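Local coordinates for protein thermophilic dibenzothiophene desulfurization enzyme C (Paenibacillus sp. A11-2, PDB 5XDG) that probably oxidises dibenzothiophene with reduced FMN and molecular oxygen, first to the 5-oxide and then to the 5,5-dioxide, as a flavin-dependent monooxygenase of the DszC family, at residues 53-58 with 89-94; 136-141 with 169-174; 243-248 with 332-337. All coordinates share one frame; numbering follows the deposited sequence.

Interaction 1 of 3, residues 53-58 with 89-94. With FMN (flavin mononucleotide), chain E; 83U (dibenzothiophene 5-oxide), chain H.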
loop_
_atom_site.group_PDB
_atom_site.type_symbol
_atom_site.label_atom_id
_atom_site.label_comp_id
_atom_site.label_asym_id
_atom_site.label_seq_id
_atom_site.Cartn_x
_atom_site.Cartn_y
_atom_site.Cartn_z
ATOM N N GLY A 53 -30.385 -13.362 26.843
ATOM C CA GLY A 53 -30.158 -12.423 27.922
ATOM C C GLY A 53 -29.102 -11.363 27.642
ATOM O O GLY A 53 -28.955 -10.427 28.438
ATOM N N LEU A 54 -28.367 -11.463 26.531
ATOM C CA LEU A 54 -27.238 -10.556 26.334
ATOM C C LEU A 54 -27.668 -9.130 26.030
ATOM O O LEU A 54 -26.864 -8.210 26.203
ATOM C CB LEU A 54 -26.324 -11.081 25.222
ATOM C CG LEU A 54 -25.686 -12.435 25.538
ATOM C CD1 LEU A 54 -24.784 -12.901 24.384
ATOM C CD2 LEU A 54 -24.923 -12.412 26.868
ATOM N N LEU A 55 -28.912 -8.908 25.611
ATOM C CA LEU A 55 -29.349 -7.528 25.439
ATOM C C LEU A 55 -29.336 -6.760 26.754
ATOM O O LEU A 55 -29.329 -5.524 26.734
ATOM C CB LEU A 55 -30.742 -7.485 24.827
ATOM C CG LEU A 55 -30.925 -8.095 23.430
ATOM C CD1 LEU A 55 -32.425 -8.220 23.138
ATOM C CD2 LEU A 55 -30.252 -7.222 22.358
ATOM N N THR A 56 -29.320 -7.461 27.887
ATOM C CA THR A 56 -29.345 -6.846 29.212
ATOM C C THR A 56 -27.960 -6.754 29.853
ATOM O O THR A 56 -27.856 -6.506 31.060
ATOM C CB THR A 56 -30.304 -7.620 30.129
ATOM O OG1 THR A 56 -29.729 -8.880 30.492
ATOM C CG2 THR A 56 -31.635 -7.866 29.420
ATOM N N LEU A 57 -26.899 -6.914 29.060
ATOM C CA LEU A 57 -25.533 -6.948 29.576
ATOM C C LEU A 57 -25.194 -5.757 30.471
ATOM O O LEU A 57 -24.460 -5.904 31.449
ATOM C CB LEU A 57 -24.555 -6.990 28.402
ATOM C CG LEU A 57 -24.187 -8.382 27.914
ATOM C CD1 LEU A 57 -23.519 -8.283 26.559
ATOM C CD2 LEU A 57 -23.267 -9.034 28.921
ATOM N N LEU A 58 -25.675 -4.568 30.129
ATOM C CA LEU A 58 -25.274 -3.361 30.838
ATOM C C LEU A 58 -26.308 -2.908 31.856
ATOM O O LEU A 58 -26.120 -1.864 32.488
ATOM C CB LEU A 58 -24.985 -2.230 29.840
ATOM C CG LEU A 58 -23.742 -2.454 28.963
ATOM C CD1 LEU A 58 -23.521 -1.281 28.021
ATOM C CD2 LEU A 58 -22.504 -2.679 29.838
ATOM N N HIS A 89 -24.260 -6.114 13.706
ATOM C CA HIS A 89 -24.676 -4.726 13.578
ATOM C C HIS A 89 -25.892 -4.430 14.450
ATOM O O HIS A 89 -25.899 -3.461 15.212
ATOM C CB HIS A 89 -24.972 -4.442 12.103
ATOM C CG HIS A 89 -25.602 -3.111 11.834
ATOM N ND1 HIS A 89 -24.935 -2.095 11.185
ATOM C CD2 HIS A 89 -26.856 -2.651 12.060
ATOM C CE1 HIS A 89 -25.739 -1.056 11.056
ATOM N NE2 HIS A 89 -26.907 -1.363 11.593
ATOM N N LEU A 90 -26.940 -5.252 14.331
ATOM C CA LEU A 90 -28.149 -5.020 15.121
ATOM C C LEU A 90 -27.838 -5.069 16.611
ATOM O O LEU A 90 -28.286 -4.210 17.387
ATOM C CB LEU A 90 -29.215 -6.057 14.749
ATOM C CG LEU A 90 -29.790 -5.940 13.336
ATOM C CD1 LEU A 90 -30.656 -7.173 12.991
ATOM C CD2 LEU A 90 -30.605 -4.659 13.211
ATOM N N PHE A 91 -27.073 -6.077 17.025
ATOM C CA PHE A 91 -26.656 -6.216 18.417
ATOM C C PHE A 91 -25.834 -5.007 18.858
ATOM O O PHE A 91 -26.093 -4.407 19.909
ATOM C CB PHE A 91 -25.872 -7.526 18.550
ATOM C CG PHE A 91 -25.469 -7.892 19.959
ATOM C CD1 PHE A 91 -26.396 -8.403 20.858
ATOM C CD2 PHE A 91 -24.150 -7.782 20.353
ATOM C CE1 PHE A 91 -26.015 -8.763 22.144
ATOM C CE2 PHE A 91 -23.747 -8.151 21.627
ATOM C CZ PHE A 91 -24.694 -8.645 22.535
ATOM N N GLY A 92 -24.852 -4.615 18.052
ATOM C CA GLY A 92 -24.054 -3.445 18.403
ATOM C C GLY A 92 -24.879 -2.170 18.497
ATOM O O GLY A 92 -24.715 -1.378 19.428
ATOM N N TYR A 93 -25.751 -1.932 17.516
ATOM C CA TYR A 93 -26.546 -0.703 17.544
ATOM C C TYR A 93 -27.483 -0.676 18.736
ATOM O O TYR A 93 -27.771 0.398 19.280
ATOM C CB TYR A 93 -27.351 -0.550 16.256
ATOM C CG TYR A 93 -26.559 0.065 15.135
ATOM C CD1 TYR A 93 -26.969 1.249 14.529
ATOM C CD2 TYR A 93 -25.379 -0.524 14.699
ATOM C CE1 TYR A 93 -26.236 1.818 13.500
ATOM C CE2 TYR A 93 -24.641 0.030 13.682
ATOM C CZ TYR A 93 -25.071 1.200 13.082
ATOM O OH TYR A 93 -24.326 1.739 12.054
ATOM N N HIS A 94 -27.985 -1.841 19.144
ATOM C CA HIS A 94 -28.780 -1.906 20.363
ATOM C C HIS A 94 -28.028 -1.268 21.532
ATOM O O HIS A 94 -28.614 -0.526 22.329
ATOM C CB HIS A 94 -29.151 -3.366 20.652
ATOM C CG HIS A 94 -29.638 -3.613 22.047
ATOM N ND1 HIS A 94 -30.963 -3.484 22.411
ATOM C CD2 HIS A 94 -28.970 -3.975 23.169
ATOM C CE1 HIS A 94 -31.091 -3.772 23.697
ATOM N NE2 HIS A 94 -29.895 -4.064 24.181
HETATM N N1 FMN E . -27.609 6.339 10.621
HETATM C C2 FMN E . -28.348 6.446 11.786
HETATM O O2 FMN E . -28.637 7.564 12.219
HETATM N N3 FMN E . -28.759 5.312 12.466
HETATM C C4 FMN E . -28.435 4.060 11.976
HETATM O O4 FMN E . -28.815 3.042 12.567
HETATM C C4A FMN E . -27.691 3.948 10.802
HETATM N N5 FMN E . -27.376 2.691 10.323
HETATM C C5A FMN E . -26.635 2.567 9.160
HETATM C C6 FMN E . -26.306 1.297 8.664
HETATM C C7 FMN E . -25.556 1.155 7.495
HETATM C C7M FMN E . -25.210 -0.208 6.958
HETATM C C8 FMN E . -25.149 2.300 6.823
HETATM C C8M FMN E . -24.344 2.272 5.560
HETATM C C9 FMN E . -25.477 3.545 7.313
HETATM C C9A FMN E . -26.222 3.711 8.480
HETATM N N10 FMN E . -26.503 4.988 8.964
HETATM C C10 FMN E . -27.276 5.096 10.116
HETATM C "C1'" FMN E . -26.121 6.216 8.148
HETATM C "C2'" FMN E . -24.958 7.179 8.360
HETATM O "O2'" FMN E . -25.050 7.776 9.638
HETATM C "C3'" FMN E . -25.055 8.249 7.237
HETATM O "O3'" FMN E . -26.274 8.953 7.390
HETATM C "C4'" FMN E . -24.998 7.717 5.786
HETATM O "O4'" FMN E . -24.207 6.551 5.772
HETATM C "C5'" FMN E . -24.458 8.738 4.760
HETATM O "O5'" FMN E . -24.787 8.426 3.406
HETATM P P FMN E . -23.915 8.981 2.143
HETATM O O1P FMN E . -22.444 8.714 2.418
HETATM O O2P FMN E . -24.284 8.264 0.862
HETATM O O3P FMN E . -24.152 10.458 1.915
HETATM C C4 83U H . -26.197 8.179 14.291
HETATM C C7 83U H . -26.503 4.922 15.628
HETATM C C1 83U H . -27.419 7.145 15.874
HETATM O O1 83U H . -24.330 6.718 14.580
HETATM C C10 83U H . -27.185 10.716 14.580
HETATM S S1 83U H . -25.766 6.817 14.222
HETATM C C2 83U H . -27.181 8.416 15.236
HETATM C C3 83U H . -26.563 6.249 15.261
HETATM C C5 83U H . -28.244 6.702 16.903
HETATM C C6 83U H . -27.677 9.707 15.388
HETATM C C8 83U H . -25.699 9.175 13.481
HETATM C C9 83U H . -28.193 5.374 17.276
HETATM C C11 83U H . -27.329 4.488 16.640
HETATM C C12 83U H . -26.202 10.450 13.631
#

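Interaction 2 of 3, residues 136-141 with 169-174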
loop_
_atom_site.group_PDB
_atom_site.type_symbol
_atom_site.label_atom_id
_atom_site.label_comp_id
_atom_site.label_asym_id
_atom_site.label_seq_id
_atom_site.Cartn_x
_atom_site.Cartn_y
_atom_site.Cartn_z
ATOM N N LEU A 136 -26.427 17.045 7.637
ATOM C CA LEU A 136 -26.833 18.072 8.589
ATOM C C LEU A 136 -28.201 18.674 8.273
ATOM O O LEU A 136 -28.599 19.650 8.919
ATOM C CB LEU A 136 -25.773 19.180 8.647
ATOM C CG LEU A 136 -24.768 19.228 9.807
ATOM C CD1 LEU A 136 -24.306 17.833 10.225
ATOM C CD2 LEU A 136 -23.569 20.109 9.438
ATOM N N ASP A 137 -28.930 18.114 7.306
ATOM C CA ASP A 137 -30.243 18.622 6.900
ATOM C C ASP A 137 -31.319 17.734 7.522
ATOM O O ASP A 137 -31.787 16.774 6.907
ATOM C CB ASP A 137 -30.359 18.664 5.379
ATOM N N TRP A 138 -31.719 18.062 8.751
ATOM C CA TRP A 138 -32.766 17.329 9.460
ATOM C C TRP A 138 -34.088 18.076 9.314
ATOM O O TRP A 138 -34.149 19.291 9.530
ATOM C CB TRP A 138 -32.404 17.128 10.940
ATOM C CG TRP A 138 -31.514 15.904 11.206
ATOM C CD1 TRP A 138 -30.878 15.137 10.265
ATOM C CD2 TRP A 138 -31.185 15.318 12.483
ATOM N NE1 TRP A 138 -30.176 14.118 10.872
ATOM C CE2 TRP A 138 -30.347 14.204 12.229
ATOM C CE3 TRP A 138 -31.514 15.622 13.808
ATOM C CZ2 TRP A 138 -29.832 13.399 13.253
ATOM C CZ3 TRP A 138 -31.005 14.816 14.826
ATOM C CH2 TRP A 138 -30.172 13.720 14.539
ATOM N N ARG A 139 -35.144 17.346 8.925
ATOM C CA ARG A 139 -36.458 17.935 8.691
ATOM C C ARG A 139 -37.587 17.251 9.455
ATOM O O ARG A 139 -38.741 17.685 9.336
ATOM C CB ARG A 139 -36.790 17.925 7.188
ATOM N N VAL A 140 -37.298 16.199 10.222
ATOM C CA VAL A 140 -38.296 15.602 11.104
ATOM C C VAL A 140 -38.506 16.521 12.304
ATOM O O VAL A 140 -37.581 16.775 13.084
ATOM C CB VAL A 140 -37.865 14.201 11.555
ATOM C CG1 VAL A 140 -38.802 13.687 12.651
ATOM C CG2 VAL A 140 -37.831 13.245 10.377
ATOM N N THR A 141 -39.731 17.010 12.471
ATOM C CA THR A 141 -40.023 18.026 13.472
ATOM C C THR A 141 -40.691 17.435 14.708
ATOM O O THR A 141 -41.368 16.405 14.650
ATOM C CB THR A 141 -40.931 19.119 12.899
ATOM O OG1 THR A 141 -42.044 18.512 12.234
ATOM C CG2 THR A 141 -40.175 20.001 11.925
ATOM N N LEU A 169 -35.429 4.646 19.589
ATOM C CA LEU A 169 -34.800 5.912 19.937
ATOM C C LEU A 169 -34.967 6.861 18.759
ATOM O O LEU A 169 -34.479 6.577 17.659
ATOM C CB LEU A 169 -33.326 5.698 20.270
ATOM C CG LEU A 169 -32.461 6.937 20.526
ATOM C CD1 LEU A 169 -32.938 7.668 21.776
ATOM C CD2 LEU A 169 -30.995 6.551 20.654
ATOM N N VAL A 170 -35.669 7.972 18.971
ATOM C CA VAL A 170 -36.036 8.878 17.887
ATOM C C VAL A 170 -35.534 10.283 18.196
ATOM O O VAL A 170 -35.611 10.746 19.339
ATOM C CB VAL A 170 -37.560 8.883 17.661
ATOM C CG1 VAL A 170 -37.907 9.668 16.405
ATOM C CG2 VAL A 170 -38.068 7.445 17.570
ATOM N N PHE A 171 -35.038 10.964 17.163
ATOM C CA PHE A 171 -34.502 12.315 17.265
ATOM C C PHE A 171 -35.293 13.243 16.360
ATOM O O PHE A 171 -35.595 12.897 15.214
ATOM C CB PHE A 171 -33.018 12.356 16.865
ATOM C CG PHE A 171 -32.118 11.651 17.820
ATOM C CD1 PHE A 171 -31.580 12.320 18.907
ATOM C CD2 PHE A 171 -31.806 10.310 17.637
ATOM C CE1 PHE A 171 -30.738 11.662 19.793
ATOM C CE2 PHE A 171 -30.973 9.653 18.521
ATOM C CZ PHE A 171 -30.436 10.334 19.603
ATOM N N ALA A 172 -35.607 14.431 16.870
ATOM C CA ALA A 172 -36.372 15.400 16.107
ATOM C C ALA A 172 -35.907 16.798 16.480
ATOM O O ALA A 172 -35.226 17.000 17.490
ATOM C CB ALA A 172 -37.879 15.246 16.357
ATOM N N VAL A 173 -36.287 17.766 15.651
ATOM C CA VAL A 173 -35.960 19.171 15.865
ATOM C C VAL A 173 -37.247 19.918 16.182
ATOM O O VAL A 173 -38.240 19.778 15.457
ATOM C CB VAL A 173 -35.254 19.771 14.638
ATOM C CG1 VAL A 173 -35.008 21.247 14.844
ATOM C CG2 VAL A 173 -33.937 19.040 14.388
ATOM N N THR A 174 -37.233 20.711 17.260
ATOM C CA THR A 174 -38.450 21.404 17.676
ATOM C C THR A 174 -38.883 22.422 16.631
ATOM O O THR A 174 -38.058 23.095 16.006
ATOM C CB THR A 174 -38.277 22.122 19.022
ATOM O OG1 THR A 174 -37.214 23.083 18.947
ATOM C CG2 THR A 174 -38.035 21.130 20.157
#

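Interaction 3 of 3, residues 243-248 with 332-337. With 83U (dibenzothiophene 5-oxide), chain H; SO4 (sulfate ion), chain G.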
loop_
_atom_site.group_PDB
_atom_site.type_symbol
_atom_site.label_atom_id
_atom_site.label_comp_id
_atom_site.label_asym_id
_atom_site.label_seq_id
_atom_site.Cartn_x
_atom_site.Cartn_y
_atom_site.Cartn_z
ATOM N N LYS A 243 -20.766 14.043 30.703
ATOM C CA LYS A 243 -20.675 12.593 30.557
ATOM C C LYS A 243 -21.350 12.067 29.293
ATOM O O LYS A 243 -20.792 11.145 28.676
ATOM C CB LYS A 243 -21.261 11.931 31.809
ATOM C CG LYS A 243 -20.964 10.464 31.928
ATOM C CD LYS A 243 -19.691 10.207 32.712
ATOM C CE LYS A 243 -19.591 8.737 33.052
ATOM N NZ LYS A 243 -20.842 8.239 33.681
ATOM N N PRO A 244 -22.514 12.571 28.861
ATOM C CA PRO A 244 -23.112 12.054 27.616
ATOM C C PRO A 244 -22.224 12.193 26.390
ATOM O O PRO A 244 -22.495 11.531 25.382
ATOM C CB PRO A 244 -24.395 12.887 27.464
ATOM C CG PRO A 244 -24.767 13.236 28.858
ATOM C CD PRO A 244 -23.453 13.445 29.592
ATOM N N SER A 245 -21.190 13.041 26.421
ATOM C CA SER A 245 -20.317 13.151 25.258
ATOM C C SER A 245 -19.519 11.879 25.016
ATOM O O SER A 245 -18.832 11.787 23.988
ATOM C CB SER A 245 -19.360 14.351 25.397
ATOM O OG SER A 245 -18.438 14.147 26.450
ATOM N N LEU A 246 -19.598 10.901 25.923
ATOM C CA LEU A 246 -18.977 9.605 25.683
ATOM C C LEU A 246 -19.729 8.789 24.642
ATOM O O LEU A 246 -19.188 7.788 24.164
ATOM C CB LEU A 246 -18.885 8.797 26.980
ATOM C CG LEU A 246 -17.950 9.302 28.073
ATOM C CD1 LEU A 246 -18.103 8.462 29.317
ATOM C CD2 LEU A 246 -16.502 9.277 27.574
ATOM N N TRP A 247 -20.960 9.174 24.300
ATOM C CA TRP A 247 -21.746 8.368 23.368
ATOM C C TRP A 247 -21.004 8.156 22.051
ATOM O O TRP A 247 -20.989 7.045 21.505
ATOM C CB TRP A 247 -23.106 9.020 23.119
ATOM C CG TRP A 247 -23.913 8.253 22.114
ATOM C CD1 TRP A 247 -24.720 7.176 22.359
ATOM C CD2 TRP A 247 -23.957 8.475 20.706
ATOM N NE1 TRP A 247 -25.267 6.720 21.183
ATOM C CE2 TRP A 247 -24.827 7.507 20.157
ATOM C CE3 TRP A 247 -23.354 9.403 19.852
ATOM C CZ2 TRP A 247 -25.102 7.436 18.790
ATOM C CZ3 TRP A 247 -23.629 9.331 18.491
ATOM C CH2 TRP A 247 -24.494 8.352 17.975
ATOM N N THR A 248 -20.397 9.212 21.510
ATOM C CA THR A 248 -19.752 9.071 20.205
ATOM C C THR A 248 -18.575 8.110 20.255
ATOM O O THR A 248 -18.544 7.169 19.444
ATOM C CB THR A 248 -19.337 10.442 19.673
ATOM O OG1 THR A 248 -20.434 11.354 19.804
ATOM C CG2 THR A 248 -18.940 10.329 18.203
ATOM N N GLU A 332 -10.143 16.764 27.994
ATOM C CA GLU A 332 -8.918 16.095 27.583
ATOM C C GLU A 332 -9.092 14.583 27.590
ATOM O O GLU A 332 -8.655 13.896 26.659
ATOM C CB GLU A 332 -7.774 16.512 28.505
ATOM C CG GLU A 332 -6.457 16.719 27.786
ATOM C CD GLU A 332 -5.311 15.987 28.456
ATOM O OE1 GLU A 332 -4.662 16.573 29.350
ATOM O OE2 GLU A 332 -5.070 14.817 28.093
ATOM N N GLN A 333 -9.735 14.053 28.633
ATOM C CA GLN A 333 -9.988 12.620 28.710
ATOM C C GLN A 333 -10.919 12.168 27.593
ATOM O O GLN A 333 -10.658 11.160 26.928
ATOM C CB GLN A 333 -10.571 12.274 30.078
ATOM C CG GLN A 333 -9.562 12.395 31.212
ATOM C CD GLN A 333 -10.224 12.356 32.575
ATOM O OE1 GLN A 333 -11.410 12.656 32.710
ATOM N NE2 GLN A 333 -9.461 11.971 33.589
ATOM N N ARG A 334 -12.010 12.908 27.370
ATOM C CA ARG A 334 -12.924 12.578 26.272
ATOM C C ARG A 334 -12.229 12.710 24.923
ATOM O O ARG A 334 -12.401 11.858 24.035
ATOM C CB ARG A 334 -14.160 13.482 26.324
ATOM C CG ARG A 334 -15.335 13.036 25.455
ATOM C CD ARG A 334 -15.245 13.527 23.997
ATOM N NE ARG A 334 -16.453 13.177 23.236
ATOM C CZ ARG A 334 -16.596 13.334 21.921
ATOM N NH1 ARG A 334 -15.602 13.828 21.191
ATOM N NH2 ARG A 334 -17.737 12.983 21.326
ATOM N N GLY A 335 -11.441 13.776 24.750
ATOM C CA GLY A 335 -10.752 13.983 23.490
ATOM C C GLY A 335 -9.729 12.902 23.204
ATOM O O GLY A 335 -9.648 12.388 22.085
ATOM N N GLN A 336 -8.925 12.553 24.211
ATOM C CA GLN A 336 -7.951 11.481 24.033
ATOM C C GLN A 336 -8.635 10.177 23.658
ATOM O O GLN A 336 -8.146 9.436 22.797
ATOM C CB GLN A 336 -7.133 11.278 25.307
ATOM C CG GLN A 336 -6.212 12.422 25.667
ATOM C CD GLN A 336 -5.263 12.041 26.787
ATOM O OE1 GLN A 336 -5.524 11.100 27.544
ATOM N NE2 GLN A 336 -4.149 12.757 26.890
ATOM N N LEU A 337 -9.740 9.858 24.334
ATOM C CA LEU A 337 -10.476 8.638 24.008
ATOM C C LEU A 337 -10.984 8.676 22.573
ATOM O O LEU A 337 -10.860 7.693 21.833
ATOM C CB LEU A 337 -11.635 8.444 24.989
ATOM C CG LEU A 337 -12.549 7.255 24.697
ATOM C CD1 LEU A 337 -11.749 5.965 24.684
ATOM C CD2 LEU A 337 -13.672 7.193 25.734
HETATM C C4 83U H . -26.197 8.179 14.291
HETATM C C7 83U H . -26.503 4.922 15.628
HETATM C C1 83U H . -27.419 7.145 15.874
HETATM O O1 83U H . -24.330 6.718 14.580
HETATM C C10 83U H . -27.185 10.716 14.580
HETATM S S1 83U H . -25.766 6.817 14.222
HETATM C C2 83U H . -27.181 8.416 15.236
HETATM C C3 83U H . -26.563 6.249 15.261
HETATM C C5 83U H . -28.244 6.702 16.903
HETATM C C6 83U H . -27.677 9.707 15.388
HETATM C C8 83U H . -25.699 9.175 13.481
HETATM C C9 83U H . -28.193 5.374 17.276
HETATM C C11 83U H . -27.329 4.488 16.640
HETATM C C12 83U H . -26.202 10.450 13.631
HETATM S S SO4 G . -6.893 9.517 34.400
HETATM O O1 SO4 G . -7.262 8.107 34.341
HETATM O O2 SO4 G . -5.457 9.620 34.618
HETATM O O3 SO4 G . -7.624 10.155 35.496
HETATM O O4 SO4 G . -7.214 10.183 33.143
#

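Interaction 1 of 3, residues 53-58 with 89-94
Leu55 and His94 make the tight part of this contact, touching in two ways at once. The NE2 atom of His94 donates to Leu55 O over 3.0 Å, meeting a lone pair in the carbonyl plane, while the CD2 methyl of Leu55 sits squarely over the centre of the same imidazole, 3.5 Å from the ring centroid and 6° off its normal. The two side chains cross at about a right angle. With CG anti to its backbone N (chi1 164°), His94 stretches out toward 53-58; its ND1 takes the backbone N-H of Leu124, and bonds at both nitrogens fix the rotation of the ring.

These elements belong to the N-terminal helical domain of the acyl-CoA dehydrogenase fold, in which helix 85-104 passes the turn that follows helix 43-52. On another side that helix carries Tyr93, part of the FMN site: Tyr93 CE1 lies 3.0 Å from O4 of the flavin, and NE2 of His89 lies over the centre of the Tyr93 ring.

Between Phe91 and 53-58 the fit is looser. Leu54 CB meets the ring edge at Phe91 CE1, 3.9 Å away, and Leu57 CD1 stays 4.2 Å from Phe91 CZ. Beyond them the partly exposed Thr56 points away from the helix, its OG1 bonded to Gly53 O.

Interaction 2 of 3, residues 136-141 with 169-174
Val140 and Val173 are joined by the backbone hydrogen bond between the two segments: Val173 N donates to Val140 O across 3.0 Å, nearly straight at 168°. Two CA-H...O contacts flank it. Ala172 CA approaches the same Val140 oxygen at 3.5 Å, and Thr141 CA lies 3.2 Å from Val173 O, where Thr141 and Val173 form a parallel bridge with both side chains on one face of the sheet.

Three pairs of side chains make the apolar contacts. Trp138 reaches along the strand with the six-membered part of its indole, CZ3 coming within 3.8 Å of Phe171 CB, and the two aromatic side chains cross obliquely. Val173 CG2 meets the edge of the indole, 4.2 Å from Trp138 CE3, on the branch anti to its own carbonyl carbon. Val140 turns CG1 to the methyl of Ala172, CB at 4.1 Å.

Among ionic and aromatic partners, Lys156 makes a cation-pi contact with Trp138, and Phe171 meets Tyr100 and Phe412 edge-to-face. The indole also touches the bound dibenzothiophene 5-oxide. With the Thr141-Val173 bridge, strand 141-144 starts beside strand 167-174 in the beta domain of the acyl-CoA dehydrogenase fold, and Trp138, just before it, lines part of the pocket that holds the sulfoxide.

Interaction 3 of 3, residues 243-248 with 332-337
Ser245 O is gripped by two nitrogens of one guanidinium: Arg334 NE donates over 2.9 Å and Arg334 NH2 over 3.1 Å. The grip is side-on, through NE and an NH, with the oxygen close to the guanidinium plane. Seen from the carbonyl, the two donors differ, NH2 being in its plane and NE standing above it, 46° out. The arginine leaves its helix with CG anti to the backbone N (chi1 -166°) and bends at chi2 (-86°), which brings its head alongside the 3-10 turn 243-246. There Arg334 CG packs 3.4 Å from Ser245 OG, itself bonded to Ser242 O, and Arg334 NH2 lies 3.4 Å from Thr248 CB. A salt bridge from NH2 to the C-terminal carboxylate of Ser414 probably balances the buried charge, and Thr248 OG1 bonds to Ser411 O, so the chain's last residues are held at the same place.

Beside this polar core, Leu246 CD2 and Leu337 CD2 meet at 4.0 Å, the two side chains crossing at about a right angle. The contact joins the entry to helix 247-276 to the start of helix 331-358. Leu337 also packs on helix 293-324, while Trp247, whose CB points away from 332-337, reaches helix 85-104 and the bound dibenzothiophene 5-oxide.

In the fold
Along the chain the three interactions follow one another in series, one in each part of an acyl-CoA dehydrogenase fold: interaction 1 in the N-terminal helices, interaction 2 in the beta domain and interaction 3 among the C-terminal helices. Their centres lie 21 to 25 Å apart, and although none touches another, nearest atoms come to about 6 or 7 Å. Helix 85-104 links them, contributing directly to interaction 1 and packing against residues of both others. A residue from each, Tyr93, Trp138 and Trp247, touches the bound dibenzothiophene 5-oxide, so its pocket lies where the three parts meet. The flavin beside it is additionally bound by Arg279, Ala365 and Arg366 of the second subunit.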